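Local coordinates for fumarylacetoacetate hydrolase (Burkholderia xenovorans, PDB 5TI1), which probably hydrolyses fumarylacetoacetate to fumarate and acetoacetate, the last step of phenylalanine and tyrosine breakdown, and binds a magnesium ion, at residues L227-V232 against M373-I378. Sequence-based numbering, arbitrary orientation.
Sequences LETGFV and MGSGTI. With MG (magnesium ion), chain K.
Strand 227-232 runs antiparallel to 373-378, with Phe231 and Met373 as a hydrogen-bonded pair and Gly230 facing Gly374 as a non-hydrogen-bonded one, in the mixed sheet of the FAH-family C-terminal domain that carries the metal site. Around Ser375 the serine hydroxyl takes the place of a backbone acceptor: Thr229 N donates to Ser375 OG (3.1 Å), and Ser375 OG donates to Gly376 O, while Ser375 N meets Thr229 O almost along its C=O axis. Farther along, Ile378 N donates a hydrogen bond to Leu227 O at 2.7 Å, and Ile378 CD1 touches Thr229 CG2 at 3.7 Å, the two side chains crossing at about a right angle. A CB on Gly374 would collide with Glu228 OE2, and at the backbone angles of Gly376 (phi 88°) a CB would be jammed against the carbonyl O of Ser375, which calls for glycine.

At the other end, Phe231 holds its ring in the crowded position between N and carbonyl carbon (chi1 62°), so that Met373 CB lies over one face, 3.5 Å from the centroid in a CH-pi contact. Met373 SD adds an oblique Met-aromatic approach. Helix 353-362 packs against both side chains.

Glu228, extended beyond CG, divides its carboxylate: OE1 binds magnesium at 2.2 Å, beside Asp153, Glu226 and Asp260, whereas OE2 accepts Gly376 N at 2.9 Å from above the carboxylate plane.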
loop_
_atom_site.group_PDB
_atom_site.type_symbol
_atom_site.label_atom_id
_atom_site.label_comp_id
_atom_site.label_asym_id
_atom_site.label_seq_id
_atom_site.Cartn_x
_atom_site.Cartn_y
_atom_site.Cartn_z
ATOM N N LEU B 227 -0.492 -19.908 3.796
ATOM C CA LEU B 227 -0.852 -19.875 5.205
ATOM C C LEU B 227 0.087 -18.932 5.936
ATOM O O LEU B 227 1.306 -19.144 5.936
ATOM C CB LEU B 227 -0.773 -21.276 5.812
ATOM C CG LEU B 227 -0.703 -21.305 7.344
ATOM C CD1 LEU B 227 -2.021 -20.885 7.952
ATOM C CD2 LEU B 227 -0.342 -22.701 7.821
ATOM N N GLU B 228 -0.477 -17.892 6.551
ATOM C CA GLU B 228 0.308 -16.879 7.242
ATOM C C GLU B 228 -0.466 -16.351 8.441
ATOM O O GLU B 228 -1.666 -16.585 8.591
ATOM C CB GLU B 228 0.642 -15.700 6.319
ATOM C CG GLU B 228 1.276 -16.081 4.997
ATOM C CD GLU B 228 1.781 -14.882 4.241
ATOM O OE1 GLU B 228 1.964 -14.980 3.011
ATOM O OE2 GLU B 228 1.990 -13.841 4.889
ATOM N N THR B 229 0.234 -15.605 9.286
ATOM C CA THR B 229 -0.413 -14.696 10.216
ATOM C C THR B 229 -0.127 -13.258 9.795
ATOM O O THR B 229 0.865 -12.962 9.120
ATOM C CB THR B 229 0.082 -14.898 11.645
ATOM O OG1 THR B 229 1.442 -14.485 11.705
ATOM C CG2 THR B 229 -0.021 -16.381 12.069
ATOM N N GLY B 230 -1.004 -12.354 10.206
ATOM C CA GLY B 230 -0.712 -10.943 10.034
ATOM C C GLY B 230 -0.789 -10.237 11.365
ATOM O O GLY B 230 -1.733 -10.466 12.129
ATOM N N PHE B 231 0.190 -9.402 11.687
ATOM C CA PHE B 231 0.045 -8.581 12.874
ATOM C C PHE B 231 -0.305 -7.153 12.481
ATOM O O PHE B 231 -0.007 -6.698 11.375
ATOM C CB PHE B 231 1.287 -8.631 13.775
ATOM C CG PHE B 231 2.573 -8.119 13.158
ATOM C CD1 PHE B 231 2.991 -6.808 13.364
ATOM C CD2 PHE B 231 3.420 -8.974 12.470
ATOM C CE1 PHE B 231 4.213 -6.354 12.865
ATOM C CE2 PHE B 231 4.646 -8.521 11.970
ATOM C CZ PHE B 231 5.039 -7.210 12.173
ATOM N N VAL B 232 -0.986 -6.465 13.389
ATOM C CA VAL B 232 -1.595 -5.171 13.117
ATOM C C VAL B 232 -0.893 -4.126 13.980
ATOM O O VAL B 232 -0.727 -4.321 15.189
ATOM C CB VAL B 232 -3.111 -5.223 13.382
ATOM C CG1 VAL B 232 -3.718 -3.843 13.369
ATOM C CG2 VAL B 232 -3.808 -6.135 12.336
ATOM N N MET B 373 0.943 -6.694 8.619
ATOM C CA MET B 373 2.257 -7.243 8.310
ATOM C C MET B 373 2.151 -8.763 8.266
ATOM O O MET B 373 1.968 -9.414 9.302
ATOM C CB MET B 373 3.289 -6.744 9.330
ATOM C CG MET B 373 3.224 -5.221 9.448
ATOM S SD MET B 373 4.808 -4.407 9.577
ATOM C CE MET B 373 4.313 -2.686 9.501
ATOM N N GLY B 374 2.240 -9.317 7.059
ATOM C CA GLY B 374 2.106 -10.752 6.891
ATOM C C GLY B 374 3.422 -11.459 7.171
ATOM O O GLY B 374 4.495 -10.999 6.786
ATOM N N SER B 375 3.326 -12.606 7.843
ATOM C CA SER B 375 4.527 -13.303 8.290
ATOM C C SER B 375 5.328 -13.874 7.128
ATOM O O SER B 375 6.534 -14.100 7.273
ATOM C CB SER B 375 4.145 -14.433 9.252
ATOM O OG SER B 375 3.289 -15.365 8.606
ATOM N N GLY B 376 4.693 -14.089 5.984
ATOM C CA GLY B 376 5.180 -15.044 5.015
ATOM C C GLY B 376 4.628 -16.432 5.299
ATOM O O GLY B 376 4.217 -16.747 6.414
ATOM N N THR B 377 4.597 -17.261 4.252
ATOM C CA THR B 377 4.071 -18.626 4.352
ATOM C C THR B 377 4.720 -19.389 5.496
ATOM O O THR B 377 5.940 -19.526 5.546
ATOM C CB THR B 377 4.299 -19.396 3.051
ATOM O OG1 THR B 377 3.704 -18.696 1.960
ATOM C CG2 THR B 377 3.676 -20.790 3.153
ATOM N N ILE B 378 3.899 -19.908 6.399
ATOM C CA ILE B 378 4.375 -20.613 7.583
ATOM C C ILE B 378 4.458 -22.103 7.261
ATOM O O ILE B 378 3.437 -22.767 7.059
ATOM C CB ILE B 378 3.458 -20.355 8.782
ATOM C CG1 ILE B 378 3.340 -18.849 9.027
ATOM C CG2 ILE B 378 3.985 -21.087 10.015
ATOM C CD1 ILE B 378 2.176 -18.453 9.900
HETATM MG MG MG K . 2.855 -14.355 1.075
HETATM O O HOH W 1 2.751 -11.998 11.396
#